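Local coordinates for fatty-acid-binding protein 1 (Arabidopsis thaliana, PDB 4DOO), which binds fatty acids in the plastid, with a preference for saturated chains, through a chalcone-isomerase-like domain, and may take part in alpha-linolenic acid metabolism, at residues Met77-Leu91 / Cys174-Pro186. Numbering follows the deposited sequence.
With DAO (lauric acid), chain C.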
loop_
_atom_site.group_PDB
_atom_site.type_symbol
_atom_site.label_atom_id
_atom_site.label_comp_id
_atom_site.label_asym_id
_atom_site.label_seq_id
_atom_site.Cartn_x
_atom_site.Cartn_y
_atom_site.Cartn_z
ATOM N N MET A 77 8.915 -7.018 9.526
ATOM C CA MET A 77 8.276 -6.608 8.285
ATOM C C MET A 77 7.435 -7.723 7.660
ATOM O O MET A 77 6.269 -7.512 7.328
ATOM C CB MET A 77 9.336 -6.115 7.294
ATOM C CG MET A 77 8.778 -5.682 5.941
ATOM S SD MET A 77 10.015 -4.861 4.917
ATOM C CE MET A 77 10.998 -6.239 4.374
ATOM N N ASP A 78 8.009 -8.912 7.511
ATOM C CA ASP A 78 7.265 -10.020 6.912
ATOM C C ASP A 78 6.125 -10.495 7.814
ATOM O O ASP A 78 5.080 -10.929 7.325
ATOM C CB ASP A 78 8.188 -11.202 6.606
ATOM C CG ASP A 78 7.563 -12.186 5.634
ATOM O OD1 ASP A 78 7.569 -11.896 4.421
ATOM O OD2 ASP A 78 7.053 -13.236 6.076
ATOM N N ASP A 79 6.318 -10.424 9.127
ATOM C CA ASP A 79 5.264 -10.854 10.044
ATOM C C ASP A 79 4.040 -9.946 9.900
ATOM O O ASP A 79 2.900 -10.425 9.918
ATOM C CB ASP A 79 5.747 -10.846 11.503
ATOM C CG ASP A 79 6.651 -12.029 11.837
ATOM O OD1 ASP A 79 6.528 -13.093 11.192
ATOM O OD2 ASP A 79 7.477 -11.901 12.764
ATOM N N LEU A 80 4.279 -8.643 9.755
ATOM C CA LEU A 80 3.192 -7.677 9.591
ATOM C C LEU A 80 2.419 -7.921 8.302
ATOM O O LEU A 80 1.189 -7.974 8.310
ATOM C CB LEU A 80 3.728 -6.242 9.562
ATOM C CG LEU A 80 4.104 -5.560 10.876
ATOM C CD1 LEU A 80 4.725 -4.198 10.568
ATOM C CD2 LEU A 80 2.863 -5.403 11.756
ATOM N N MET A 81 3.146 -8.059 7.197
ATOM C CA MET A 81 2.532 -8.275 5.893
ATOM C C MET A 81 1.730 -9.565 5.783
ATOM O O MET A 81 0.714 -9.605 5.096
ATOM C CB MET A 81 3.592 -8.256 4.785
ATOM C CG MET A 81 3.916 -6.874 4.239
ATOM S SD MET A 81 4.876 -6.907 2.695
ATOM C CE MET A 81 3.656 -7.577 1.559
ATOM N N GLU A 82 2.183 -10.617 6.454
ATOM C CA GLU A 82 1.497 -11.900 6.388
ATOM C C GLU A 82 0.339 -12.035 7.376
ATOM O O GLU A 82 -0.548 -12.865 7.194
ATOM C CB GLU A 82 2.510 -13.035 6.594
ATOM C CG GLU A 82 1.886 -14.414 6.753
ATOM C CD GLU A 82 2.835 -15.540 6.373
ATOM O OE1 GLU A 82 4.059 -15.385 6.566
ATOM O OE2 GLU A 82 2.351 -16.586 5.888
ATOM N N ALA A 83 0.338 -11.207 8.412
ATOM C CA ALA A 83 -0.713 -11.259 9.418
ATOM C C ALA A 83 -2.054 -10.758 8.881
ATOM O O ALA A 83 -2.112 -10.024 7.892
ATOM C CB ALA A 83 -0.302 -10.444 10.625
ATOM N N ASP A 84 -3.137 -11.167 9.530
ATOM C CA ASP A 84 -4.456 -10.729 9.107
ATOM C C ASP A 84 -4.682 -9.360 9.730
ATOM O O ASP A 84 -5.364 -9.218 10.743
ATOM C CB ASP A 84 -5.530 -11.723 9.565
ATOM C CG ASP A 84 -6.910 -11.374 9.034
ATOM O OD1 ASP A 84 -6.995 -10.752 7.951
ATOM O OD2 ASP A 84 -7.910 -11.736 9.687
ATOM N N ILE A 85 -4.071 -8.355 9.116
ATOM C CA ILE A 85 -4.170 -6.984 9.579
ATOM C C ILE A 85 -4.847 -6.146 8.500
ATOM O O ILE A 85 -4.396 -6.115 7.355
ATOM C CB ILE A 85 -2.758 -6.399 9.870
ATOM C CG1 ILE A 85 -2.146 -7.106 11.082
ATOM C CG2 ILE A 85 -2.848 -4.893 10.097
ATOM C CD1 ILE A 85 -0.688 -6.745 11.351
ATOM N N LYS A 86 -5.942 -5.491 8.869
ATOM C CA LYS A 86 -6.666 -4.636 7.939
ATOM C C LYS A 86 -5.797 -3.421 7.646
ATOM O O LYS A 86 -5.278 -2.780 8.560
ATOM C CB LYS A 86 -7.999 -4.191 8.544
ATOM C CG LYS A 86 -9.021 -5.319 8.646
ATOM C CD LYS A 86 -10.365 -4.831 9.180
ATOM C CE LYS A 86 -10.274 -4.346 10.616
ATOM N NZ LYS A 86 -9.828 -5.431 11.538
ATOM N N MET A 87 -5.637 -3.116 6.366
ATOM C CA MET A 87 -4.830 -1.982 5.964
ATOM C C MET A 87 -5.452 -1.243 4.795
ATOM O O MET A 87 -6.306 -1.777 4.076
ATOM C CB MET A 87 -3.435 -2.443 5.546
ATOM C CG MET A 87 -2.670 -3.229 6.592
ATOM S SD MET A 87 -1.003 -3.550 5.999
ATOM C CE MET A 87 -0.192 -4.091 7.516
ATOM N N THR A 88 -5.007 -0.008 4.606
ATOM C CA THR A 88 -5.477 0.809 3.499
ATOM C C THR A 88 -4.283 1.524 2.891
ATOM O O THR A 88 -3.409 2.015 3.611
ATOM C CB THR A 88 -6.493 1.890 3.950
ATOM O OG1 THR A 88 -7.696 1.267 4.404
ATOM C CG2 THR A 88 -6.837 2.820 2.781
ATOM N N ILE A 89 -4.239 1.544 1.563
ATOM C CA ILE A 89 -3.197 2.255 0.838
ATOM C C ILE A 89 -3.979 3.307 0.059
ATOM O O ILE A 89 -4.741 2.969 -0.845
ATOM C CB ILE A 89 -2.453 1.358 -0.187
ATOM C CG1 ILE A 89 -1.766 0.189 0.520
ATOM C CG2 ILE A 89 -1.431 2.194 -0.953
ATOM C CD1 ILE A 89 -0.747 0.615 1.554
ATOM N N ARG A 90 -3.832 4.570 0.434
ATOM C CA ARG A 90 -4.531 5.633 -0.277
ATOM C C ARG A 90 -3.583 6.310 -1.252
ATOM O O ARG A 90 -2.524 6.807 -0.859
ATOM C CB ARG A 90 -5.094 6.666 0.702
ATOM C CG ARG A 90 -5.588 7.938 0.020
ATOM C CD ARG A 90 -6.408 8.787 0.976
ATOM N NE ARG A 90 -7.624 8.088 1.383
ATOM C CZ ARG A 90 -8.556 8.608 2.174
ATOM N NH1 ARG A 90 -8.415 9.841 2.648
ATOM N NH2 ARG A 90 -9.627 7.894 2.490
ATOM N N LEU A 91 -3.961 6.308 -2.528
ATOM C CA LEU A 91 -3.154 6.928 -3.570
ATOM C C LEU A 91 -3.823 8.217 -4.014
ATOM O O LEU A 91 -5.044 8.267 -4.141
ATOM C CB LEU A 91 -3.039 6.019 -4.803
ATOM C CG LEU A 91 -2.436 4.621 -4.718
ATOM C CD1 LEU A 91 -3.402 3.686 -4.019
ATOM C CD2 LEU A 91 -2.147 4.118 -6.125
ATOM N N CYS A 174 -3.151 -9.698 -2.236
ATOM C CA CYS A 174 -2.988 -8.745 -1.140
ATOM C C CYS A 174 -1.519 -8.583 -0.788
ATOM O O CYS A 174 -1.015 -7.467 -0.672
ATOM C CB CYS A 174 -3.755 -9.206 0.101
ATOM S SG CYS A 174 -5.532 -8.987 -0.010
ATOM N N ARG A 175 -0.837 -9.712 -0.628
ATOM C CA ARG A 175 0.579 -9.728 -0.286
ATOM C C ARG A 175 1.419 -9.019 -1.344
ATOM O O ARG A 175 2.295 -8.214 -1.022
ATOM C CB ARG A 175 1.049 -11.176 -0.156
ATOM C CG ARG A 175 2.400 -11.347 0.483
ATOM C CD ARG A 175 2.352 -10.946 1.943
ATOM N NE ARG A 175 3.466 -11.520 2.684
ATOM C CZ ARG A 175 4.745 -11.281 2.417
ATOM N NH1 ARG A 175 5.089 -10.470 1.426
ATOM N NH2 ARG A 175 5.682 -11.869 3.139
ATOM N N SER A 176 1.152 -9.330 -2.609
ATOM C CA SER A 176 1.895 -8.738 -3.716
ATOM C C SER A 176 1.775 -7.220 -3.777
ATOM O O SER A 176 2.778 -6.513 -3.887
ATOM C CB SER A 176 1.427 -9.344 -5.041
ATOM O OG SER A 176 1.654 -10.743 -5.070
ATOM N N ILE A 177 0.548 -6.719 -3.708
ATOM C CA ILE A 177 0.330 -5.279 -3.764
ATOM C C ILE A 177 0.992 -4.569 -2.584
ATOM O O ILE A 177 1.729 -3.604 -2.773
ATOM C CB ILE A 177 -1.178 -4.955 -3.812
ATOM C CG1 ILE A 177 -1.754 -5.439 -5.148
ATOM C CG2 ILE A 177 -1.405 -3.458 -3.670
ATOM C CD1 ILE A 177 -3.247 -5.269 -5.281
ATOM N N LEU A 178 0.739 -5.053 -1.372
ATOM C CA LEU A 178 1.334 -4.451 -0.182
ATOM C C LEU A 178 2.854 -4.475 -0.227
ATOM O O LEU A 178 3.505 -3.571 0.287
ATOM C CB LEU A 178 0.869 -5.172 1.081
ATOM C CG LEU A 178 -0.547 -4.888 1.577
ATOM C CD1 LEU A 178 -0.845 -5.765 2.785
ATOM C CD2 LEU A 178 -0.672 -3.413 1.941
ATOM N N ASP A 179 3.424 -5.509 -0.842
ATOM C CA ASP A 179 4.880 -5.624 -0.913
ATOM C C ASP A 179 5.516 -4.471 -1.679
ATOM O O ASP A 179 6.672 -4.126 -1.438
ATOM C CB ASP A 179 5.289 -6.960 -1.550
ATOM C CG ASP A 179 6.765 -7.270 -1.348
ATOM O OD1 ASP A 179 7.554 -7.121 -2.308
ATOM O OD2 ASP A 179 7.135 -7.647 -0.217
ATOM N N LEU A 180 4.761 -3.874 -2.599
ATOM C CA LEU A 180 5.267 -2.756 -3.392
ATOM C C LEU A 180 5.508 -1.526 -2.535
ATOM O O LEU A 180 6.359 -0.696 -2.849
ATOM C CB LEU A 180 4.265 -2.378 -4.491
ATOM C CG LEU A 180 4.031 -3.395 -5.604
ATOM C CD1 LEU A 180 2.910 -2.905 -6.519
ATOM C CD2 LEU A 180 5.329 -3.593 -6.384
ATOM N N TYR A 181 4.737 -1.407 -1.460
ATOM C CA TYR A 181 4.828 -0.255 -0.575
ATOM C C TYR A 181 5.603 -0.480 0.724
ATOM O O TYR A 181 6.312 0.415 1.187
ATOM C CB TYR A 181 3.407 0.227 -0.248
ATOM C CG TYR A 181 2.590 0.568 -1.482
ATOM C CD1 TYR A 181 2.758 1.787 -2.143
ATOM C CD2 TYR A 181 1.684 -0.350 -2.010
ATOM C CE1 TYR A 181 2.041 2.082 -3.307
ATOM C CE2 TYR A 181 0.963 -0.070 -3.170
ATOM C CZ TYR A 181 1.147 1.145 -3.813
ATOM O OH TYR A 181 0.438 1.409 -4.966
ATOM N N ILE A 182 5.483 -1.671 1.299
ATOM C CA ILE A 182 6.144 -1.967 2.571
ATOM C C ILE A 182 7.089 -3.172 2.543
ATOM O O ILE A 182 7.487 -3.682 3.592
ATOM C CB ILE A 182 5.066 -2.171 3.677
ATOM C CG1 ILE A 182 4.186 -0.924 3.760
ATOM C CG2 ILE A 182 5.711 -2.410 5.040
ATOM C CD1 ILE A 182 4.957 0.347 4.071
ATOM N N GLY A 183 7.472 -3.608 1.348
ATOM C CA GLY A 183 8.359 -4.752 1.227
ATOM C C GLY A 183 9.841 -4.424 1.152
ATOM O O GLY A 183 10.258 -3.289 1.394
ATOM N N GLU A 184 10.639 -5.428 0.801
ATOM C CA GLU A 184 12.087 -5.280 0.702
ATOM C C GLU A 184 12.550 -4.240 -0.318
ATOM O O GLU A 184 13.544 -3.541 -0.099
ATOM C CB GLU A 184 12.718 -6.635 0.368
ATOM C CG GLU A 184 14.235 -6.634 0.353
ATOM C CD GLU A 184 14.825 -6.134 1.657
ATOM O OE1 GLU A 184 14.364 -6.585 2.730
ATOM O OE2 GLU A 184 15.751 -5.295 1.607
ATOM N N GLU A 185 11.839 -4.148 -1.436
ATOM C CA GLU A 185 12.181 -3.198 -2.488
ATOM C C GLU A 185 10.952 -2.326 -2.776
ATOM O O GLU A 185 10.287 -2.483 -3.798
ATOM C CB GLU A 185 12.611 -3.968 -3.737
ATOM C CG GLU A 185 13.837 -4.843 -3.500
ATOM C CD GLU A 185 14.025 -5.916 -4.558
ATOM O OE1 GLU A 185 13.140 -6.789 -4.690
ATOM O OE2 GLU A 185 15.063 -5.888 -5.252
ATOM N N PRO A 186 10.650 -1.385 -1.864
ATOM C CA PRO A 186 9.516 -0.459 -1.937
ATOM C C PRO A 186 9.685 0.739 -2.864
ATOM O O PRO A 186 10.793 1.096 -3.254
ATOM C CB PRO A 186 9.356 -0.028 -0.488
ATOM C CG PRO A 186 10.777 0.104 -0.061
ATOM C CD PRO A 186 11.411 -1.163 -0.620
HETATM O O1 DAO C . 2.724 0.490 -10.278
HETATM O O2 DAO C . 2.385 2.071 -8.778
HETATM C C1 DAO C . 2.173 0.923 -9.237
HETATM C C2 DAO C . 1.196 0.026 -8.510
HETATM C C3 DAO C . -0.213 0.576 -8.652
HETATM C C4 DAO C . -1.250 -0.409 -8.093
HETATM C C5 DAO C . -2.621 0.256 -7.956
HETATM C C6 DAO C . -3.366 0.282 -9.288
HETATM C C7 DAO C . -4.366 1.425 -9.343
HETATM C C8 DAO C . -4.742 1.720 -10.787
HETATM C C9 DAO C . -5.613 2.959 -10.888
HETATM C C10 DAO C . -6.046 3.187 -12.333
HETATM C C11 DAO C . -7.391 3.902 -12.386
HETATM C C12 DAO C . -7.717 4.322 -13.803
HETATM O O HOH W 1 5.606 -14.508 4.366
#
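Met81 is the knob from helix 76-82 that fits the hole formed by Arg175, Leu178, Asp179 and Ile182 on helix 171-182. Its chain bends at the thioether (chi3 68°), which tucks CE against the helix, 3.7 Å from Leu178 CB and 3.6 Å from Asp179 CB. Arg175 crosses Met81 at about a right angle, with Met81 CB over one face of its guanidinium. At the guanidinium's edge Asp78 forms a salt bridge whose modelled spacing is doubtfully short; a water accepts from Arg175 NH2 and donates to Asp78 OD2 and Glu82 OE1, bridging all three. Asp179, one turn on in the same helix, makes a long salt bridge to Arg175 NH1; its strongest polar partner is Arg114 of helix 100-118. Met77 brings SD to 3.1 Å from Ile182 O. On the strand side, Met87 SD lies 3.9 Å from Leu178 CD1, and Ile89 CG1 is 4.0 Å from Leu178 CD2. With CG1 beside the backbone N (chi1 -61°), Ile89 turns CG2 anti to that N and almost over the centre of the Tyr181 ring, 3.9 Å from the centroid, in a CH-pi contact; Leu180 CB lies over the opposite face. Tyr181 OH is hydrogen-bonded to Tyr43 and lies 3.8 Å from C3 of the lauric acid. A leucine in place of Tyr181 would probably leave Ile89 without its aromatic face and Tyr43 without this hydroxyl partner beside the fatty acid. Helix 171-182 thus packs on the antiparallel sheet, one flank against helix 76-82, and lines the lauric acid pocket of the chalcone-isomerase fold.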